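Local coordinates for T-lymphoma invasion and metastasis-inducing protein 1 (Homo sapiens, PDB 4K2P) that probably activates Rho-family GTPases such as Rac1 as a guanine nucleotide exchange factor, its PH-CC-Ex region binding phosphoinositides and protein partners such as Par-3, at residues I148-L162 with I174-F188. The protein carries 5 engineered substitutions. Residues are numbered along the deposited sequence; the frame is centred on the assembly and turned at random.
Sequences IDMDEKLKKMGELQL and ILDQIFVWEQNLEQF. Engineered in segment 148-162: Leu154 (natural residue Met), Leu160 (natural residue Met). With CA (calcium ion), chain E.
Ile148, Asp151, Lys155 and Gly158 face Leu185, Trp181, Ile178 and Ile174 in turn as helices 148-161 and 174-188 run antiparallel, their axes closing to 9.3 Å and their directions 154° from each other. Packing of this kind is knobs-into-holes, and three knobs illustrate it: Asp151 sits among Trp181, Asn184, Leu185 and Phe188, Lys155 among Ile178, Trp181, Glu182 and Leu185, and Leu185 among Ile148, Asp151, Glu152 and Lys155. The Trp181 indole lies flat against the first helix, where CB of Leu154, an engineered leucine (Met in the natural protein), stands over its six-membered ring, 4.0 Å from the centroid, in a CH-pi contact; Gln177 CB backs the opposite face. Beside it, Gly158 lets the indole and Ile178 come close, since a CB there would lie tight against both. With Trp181 cut back to an alanine, Leu154 and Lys155 would probably lose the surface they rest on, and Asp151 OD2 its contact with Trp181 CD1. Asn184 uses both ends of its amide: ND2 donates within its own amide plane to Asp151 OD2 (3.2 Å, 150° at the hydrogen), while OD1 binds a calcium ion at 2.3 Å, five waters completing its shell. Lys155's extended chain brings CE near Ile178 CG2; a bend at chi4 (-89°) turns NZ to a salt bridge with Glu159 OE2, its hydrogen bond weak. The whole is an antiparallel coiled-coil hairpin, consistent with the CC element of the PH-CC-Ex region.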
loop_
_atom_site.group_PDB
_atom_site.type_symbol
_atom_site.label_atom_id
_atom_site.label_comp_id
_atom_site.label_asym_id
_atom_site.label_seq_id
_atom_site.Cartn_x
_atom_site.Cartn_y
_atom_site.Cartn_z
ATOM N N ILE A 148 -3.697 6.840 17.028
ATOM C CA ILE A 148 -2.468 7.575 16.788
ATOM C C ILE A 148 -2.251 8.576 17.914
ATOM O O ILE A 148 -1.134 8.752 18.388
ATOM C CB ILE A 148 -2.502 8.301 15.422
ATOM C CG1 ILE A 148 -2.357 7.287 14.290
ATOM C CG2 ILE A 148 -1.398 9.343 15.313
ATOM C CD1 ILE A 148 -2.765 7.829 12.920
ATOM N N ASP A 149 -3.320 9.244 18.318
ATOM C CA ASP A 149 -3.234 10.240 19.367
ATOM C C ASP A 149 -2.730 9.600 20.663
ATOM O O ASP A 149 -1.837 10.126 21.328
ATOM C CB ASP A 149 -4.597 10.897 19.590
ATOM C CG ASP A 149 -4.537 12.028 20.601
ATOM O OD1 ASP A 149 -3.697 12.940 20.427
ATOM O OD2 ASP A 149 -5.323 12.000 21.572
ATOM N N MET A 150 -3.295 8.444 20.987
ATOM C CA MET A 150 -2.973 7.731 22.214
ATOM C C MET A 150 -1.512 7.270 22.207
ATOM O O MET A 150 -0.777 7.536 23.156
ATOM C CB MET A 150 -3.928 6.542 22.396
ATOM C CG MET A 150 -3.645 5.673 23.615
ATOM S SD MET A 150 -3.644 6.615 25.158
ATOM C CE MET A 150 -5.367 7.087 25.259
ATOM N N ASP A 151 -1.074 6.617 21.133
ATOM C CA ASP A 151 0.290 6.090 21.103
ATOM C C ASP A 151 1.335 7.204 21.009
ATOM O O ASP A 151 2.459 7.038 21.486
ATOM C CB ASP A 151 0.465 5.103 19.948
ATOM C CG ASP A 151 0.057 3.692 20.324
ATOM O OD1 ASP A 151 -0.716 3.535 21.298
ATOM O OD2 ASP A 151 0.493 2.742 19.635
ATOM N N GLU A 152 0.964 8.343 20.429
ATOM C CA GLU A 152 1.858 9.497 20.394
ATOM C C GLU A 152 2.068 10.047 21.800
ATOM O O GLU A 152 3.165 10.439 22.173
ATOM C CB GLU A 152 1.308 10.601 19.490
ATOM C CG GLU A 152 1.657 10.425 18.027
ATOM C CD GLU A 152 1.038 11.486 17.145
ATOM O OE1 GLU A 152 0.190 12.262 17.635
ATOM O OE2 GLU A 152 1.383 11.528 15.949
ATOM N N LYS A 153 0.993 10.090 22.567
ATOM C CA LYS A 153 1.026 10.629 23.912
ATOM C C LYS A 153 1.790 9.709 24.851
ATOM O O LYS A 153 2.538 10.170 25.703
ATOM C CB LYS A 153 -0.394 10.860 24.409
ATOM C CG LYS A 153 -1.020 12.109 23.820
ATOM C CD LYS A 153 -2.486 12.230 24.184
ATOM C CE LYS A 153 -3.064 13.534 23.668
ATOM N NZ LYS A 153 -4.522 13.623 23.928
ATOM N N LEU A 154 1.595 8.406 24.690
ATOM C CA LEU A 154 2.272 7.421 25.515
ATOM C C LEU A 154 3.765 7.471 25.226
ATOM O O LEU A 154 4.583 7.437 26.145
ATOM C CB LEU A 154 1.703 6.020 25.273
ATOM C CG LEU A 154 0.311 5.770 25.855
ATOM C CD1 LEU A 154 -0.350 4.536 25.229
ATOM C CD2 LEU A 154 0.388 5.610 27.374
ATOM N N LYS A 155 4.122 7.599 23.954
ATOM C CA LYS A 155 5.522 7.657 23.554
ATOM C C LYS A 155 6.196 8.919 24.099
ATOM O O LYS A 155 7.356 8.888 24.520
ATOM C CB LYS A 155 5.631 7.597 22.024
ATOM C CG LYS A 155 7.053 7.683 21.477
ATOM C CD LYS A 155 7.070 7.497 19.971
ATOM C CE LYS A 155 8.450 7.688 19.388
ATOM N NZ LYS A 155 8.701 9.115 19.031
ATOM N N LYS A 156 5.466 10.029 24.103
ATOM C CA LYS A 156 5.998 11.297 24.600
ATOM C C LYS A 156 6.246 11.200 26.115
ATOM O O LYS A 156 7.269 11.662 26.627
ATOM C CB LYS A 156 5.020 12.425 24.254
ATOM C CG LYS A 156 5.420 13.825 24.668
ATOM C CD LYS A 156 4.434 14.822 24.064
ATOM C CE LYS A 156 4.555 16.211 24.667
ATOM N NZ LYS A 156 3.573 17.145 24.045
ATOM N N MET A 157 5.307 10.578 26.813
ATOM C CA MET A 157 5.429 10.312 28.241
ATOM C C MET A 157 6.632 9.424 28.535
ATOM O O MET A 157 7.398 9.688 29.452
ATOM C CB MET A 157 4.146 9.661 28.762
ATOM C CG MET A 157 4.219 9.180 30.203
ATOM S SD MET A 157 2.610 8.633 30.793
ATOM C CE MET A 157 1.955 10.188 31.407
ATOM N N GLY A 158 6.795 8.373 27.744
ATOM C CA GLY A 158 7.902 7.448 27.895
ATOM C C GLY A 158 9.249 8.123 27.737
ATOM O O GLY A 158 10.166 7.905 28.527
ATOM N N GLU A 159 9.375 8.931 26.694
ATOM C CA GLU A 159 10.615 9.645 26.419
ATOM C C GLU A 159 10.973 10.594 27.563
ATOM O O GLU A 159 12.132 10.709 27.930
ATOM C CB GLU A 159 10.507 10.384 25.083
ATOM C CG GLU A 159 10.848 9.475 23.892
ATOM C CD GLU A 159 10.394 10.017 22.547
ATOM O OE1 GLU A 159 9.680 11.038 22.521
ATOM O OE2 GLU A 159 10.762 9.417 21.510
ATOM N N LEU A 160 9.968 11.247 28.135
ATOM C CA LEU A 160 10.177 12.144 29.264
ATOM C C LEU A 160 10.530 11.362 30.525
ATOM O O LEU A 160 11.133 11.900 31.447
ATOM C CB LEU A 160 8.934 12.996 29.520
ATOM C CG LEU A 160 8.719 14.194 28.598
ATOM C CD1 LEU A 160 7.335 14.781 28.812
ATOM C CD2 LEU A 160 9.783 15.258 28.814
ATOM N N GLN A 161 10.134 10.097 30.569
ATOM C CA GLN A 161 10.374 9.252 31.734
ATOM C C GLN A 161 11.727 8.575 31.734
ATOM O O GLN A 161 12.228 8.167 32.779
ATOM C CB GLN A 161 9.300 8.175 31.804
ATOM C CG GLN A 161 8.064 8.597 32.507
ATOM C CD GLN A 161 8.347 8.995 33.921
ATOM O OE1 GLN A 161 8.945 8.240 34.688
ATOM N NE2 GLN A 161 7.939 10.186 34.278
ATOM N N LEU A 162 12.295 8.450 30.543
ATOM C CA LEU A 162 13.548 7.742 30.329
ATOM C C LEU A 162 14.641 8.167 31.308
ATOM O O LEU A 162 15.329 7.323 31.879
ATOM C CB LEU A 162 14.008 7.960 28.884
ATOM C CG LEU A 162 14.571 6.781 28.083
ATOM C CD1 LEU A 162 13.709 5.548 28.168
ATOM C CD2 LEU A 162 14.738 7.194 26.626
ATOM N N ILE A 174 11.328 0.852 29.135
ATOM C CA ILE A 174 10.703 2.031 28.565
ATOM C C ILE A 174 11.257 2.277 27.171
ATOM O O ILE A 174 10.536 2.738 26.297
ATOM C CB ILE A 174 10.899 3.269 29.440
ATOM C CG1 ILE A 174 10.157 3.083 30.761
ATOM C CG2 ILE A 174 10.381 4.522 28.723
ATOM C CD1 ILE A 174 10.471 4.134 31.792
ATOM N N LEU A 175 12.530 1.971 26.952
ATOM C CA LEU A 175 13.109 2.199 25.636
ATOM C C LEU A 175 12.474 1.221 24.641
ATOM O O LEU A 175 12.094 1.616 23.543
ATOM C CB LEU A 175 14.635 2.048 25.649
ATOM C CG LEU A 175 15.309 2.494 24.342
ATOM C CD1 LEU A 175 15.152 3.998 24.117
ATOM C CD2 LEU A 175 16.783 2.112 24.298
ATOM N N ASP A 176 12.354 -0.046 25.031
ATOM C CA ASP A 176 11.626 -1.036 24.228
ATOM C C ASP A 176 10.243 -0.530 23.852
ATOM O O ASP A 176 9.814 -0.670 22.705
ATOM C CB ASP A 176 11.469 -2.361 24.980
ATOM C CG ASP A 176 12.751 -3.171 25.035
ATOM O OD1 ASP A 176 13.660 -2.933 24.213
ATOM O OD2 ASP A 176 12.848 -4.048 25.922
ATOM N N GLN A 177 9.542 0.056 24.818
ATOM C CA GLN A 177 8.184 0.517 24.580
ATOM C C GLN A 177 8.142 1.675 23.608
ATOM O O GLN A 177 7.241 1.746 22.781
ATOM C CB GLN A 177 7.508 0.925 25.875
ATOM C CG GLN A 177 7.008 -0.241 26.684
ATOM C CD GLN A 177 6.445 0.200 28.006
ATOM O OE1 GLN A 177 7.094 0.931 28.742
ATOM N NE2 GLN A 177 5.224 -0.208 28.301
ATOM N N ILE A 178 9.121 2.569 23.692
ATOM C CA ILE A 178 9.188 3.706 22.786
ATOM C C ILE A 178 9.315 3.186 21.352
ATOM O O ILE A 178 8.641 3.670 20.433
ATOM C CB ILE A 178 10.358 4.640 23.164
ATOM C CG1 ILE A 178 10.014 5.379 24.458
ATOM C CG2 ILE A 178 10.657 5.657 22.057
ATOM C CD1 ILE A 178 11.200 5.991 25.157
ATOM N N PHE A 179 10.133 2.156 21.166
ATOM C CA PHE A 179 10.319 1.599 19.833
ATOM C C PHE A 179 9.083 0.825 19.377
ATOM O O PHE A 179 8.802 0.785 18.176
ATOM C CB PHE A 179 11.566 0.713 19.789
ATOM C CG PHE A 179 12.864 1.468 20.009
ATOM C CD1 PHE A 179 12.937 2.845 19.818
ATOM C CD2 PHE A 179 14.007 0.795 20.388
ATOM C CE1 PHE A 179 14.123 3.532 20.016
ATOM C CE2 PHE A 179 15.202 1.474 20.587
ATOM C CZ PHE A 179 15.260 2.848 20.395
ATOM N N VAL A 180 8.341 0.226 20.311
ATOM C CA VAL A 180 7.069 -0.427 19.970
ATOM C C VAL A 180 6.076 0.621 19.483
ATOM O O VAL A 180 5.403 0.424 18.475
ATOM C CB VAL A 180 6.451 -1.209 21.166
ATOM C CG1 VAL A 180 5.003 -1.620 20.883
ATOM C CG2 VAL A 180 7.270 -2.449 21.472
ATOM N N TRP A 181 5.996 1.737 20.197
ATOM C CA TRP A 181 5.057 2.798 19.862
ATOM C C TRP A 181 5.423 3.447 18.529
ATOM O O TRP A 181 4.554 3.836 17.748
ATOM C CB TRP A 181 5.020 3.853 20.963
ATOM C CG TRP A 181 4.284 3.412 22.201
ATOM C CD1 TRP A 181 3.066 2.782 22.263
ATOM C CD2 TRP A 181 4.712 3.588 23.553
ATOM N NE1 TRP A 181 2.719 2.555 23.573
ATOM C CE2 TRP A 181 3.712 3.037 24.384
ATOM C CE3 TRP A 181 5.846 4.154 24.146
ATOM C CZ2 TRP A 181 3.817 3.035 25.774
ATOM C CZ3 TRP A 181 5.948 4.149 25.519
ATOM C CH2 TRP A 181 4.937 3.594 26.321
ATOM N N GLU A 182 6.720 3.565 18.278
ATOM C CA GLU A 182 7.211 4.124 17.035
ATOM C C GLU A 182 6.734 3.267 15.859
ATOM O O GLU A 182 6.250 3.774 14.846
ATOM C CB GLU A 182 8.729 4.194 17.075
ATOM C CG GLU A 182 9.364 4.803 15.861
ATOM C CD GLU A 182 10.850 4.980 16.043
ATOM O OE1 GLU A 182 11.559 3.965 16.208
ATOM O OE2 GLU A 182 11.299 6.139 16.048
ATOM N N GLN A 183 6.865 1.960 16.022
ATOM C CA GLN A 183 6.453 1.003 15.016
ATOM C C GLN A 183 4.930 0.971 14.843
ATOM O O GLN A 183 4.427 0.858 13.720
ATOM C CB GLN A 183 6.998 -0.371 15.393
ATOM C CG GLN A 183 7.057 -1.352 14.255
ATOM C CD GLN A 183 8.291 -2.227 14.311
ATOM O OE1 GLN A 183 8.195 -3.449 14.418
ATOM N NE2 GLN A 183 9.462 -1.605 14.231
ATOM N N ASN A 184 4.204 1.080 15.955
ATOM C CA ASN A 184 2.745 1.114 15.932
ATOM C C ASN A 184 2.268 2.304 15.134
ATOM O O ASN A 184 1.301 2.218 14.388
ATOM C CB ASN A 184 2.149 1.195 17.338
ATOM C CG ASN A 184 2.299 -0.087 18.119
ATOM O OD1 ASN A 184 2.680 -1.118 17.581
ATOM N ND2 ASN A 184 1.980 -0.030 19.403
ATOM N N LEU A 185 2.956 3.425 15.321
ATOM C CA LEU A 185 2.573 4.678 14.696
ATOM C C LEU A 185 2.845 4.634 13.190
ATOM O O LEU A 185 2.084 5.197 12.414
ATOM C CB LEU A 185 3.303 5.845 15.371
ATOM C CG LEU A 185 2.743 6.185 16.751
ATOM C CD1 LEU A 185 3.681 7.091 17.537
ATOM C CD2 LEU A 185 1.381 6.838 16.627
ATOM N N GLU A 186 3.900 3.941 12.779
ATOM C CA GLU A 186 4.154 3.719 11.360
ATOM C C GLU A 186 3.013 2.955 10.717
ATOM O O GLU A 186 2.568 3.291 9.622
ATOM C CB GLU A 186 5.436 2.935 11.135
ATOM C CG GLU A 186 6.705 3.729 11.246
ATOM C CD GLU A 186 7.910 2.878 10.895
ATOM O OE1 GLU A 186 8.015 1.757 11.433
ATOM O OE2 GLU A 186 8.726 3.303 10.055
ATOM N N GLN A 187 2.560 1.917 11.413
ATOM C CA GLN A 187 1.485 1.056 10.942
ATOM C C GLN A 187 0.181 1.839 10.861
ATOM O O GLN A 187 -0.555 1.724 9.883
ATOM C CB GLN A 187 1.341 -0.148 11.874
ATOM C CG GLN A 187 0.157 -1.079 11.604
ATOM C CD GLN A 187 0.329 -1.907 10.347
ATOM O OE1 GLN A 187 1.108 -2.864 10.324
ATOM N NE2 GLN A 187 -0.413 -1.559 9.298
ATOM N N PHE A 188 -0.088 2.650 11.879
ATOM C CA PHE A 188 -1.330 3.401 11.963
ATOM C C PHE A 188 -1.392 4.468 10.873
ATOM O O PHE A 188 -2.450 4.689 10.284
ATOM C CB PHE A 188 -1.490 4.077 13.330
ATOM C CG PHE A 188 -1.771 3.133 14.474
ATOM C CD1 PHE A 188 -2.389 1.910 14.271
ATOM C CD2 PHE A 188 -1.435 3.492 15.767
ATOM C CE1 PHE A 188 -2.648 1.059 15.338
ATOM C CE2 PHE A 188 -1.690 2.642 16.830
ATOM C CZ PHE A 188 -2.303 1.427 16.610
HETATM CA CA CA E . 3.070 -3.311 16.957
HETATM O O HOH W 1 5.247 -2.416 17.349
HETATM O O HOH W 2 1.825 -5.287 16.251
HETATM O O HOH W 3 4.274 -5.022 18.190
HETATM O O HOH W 4 2.273 -2.334 14.872
HETATM O O HOH W 5 1.235 -3.282 18.581
#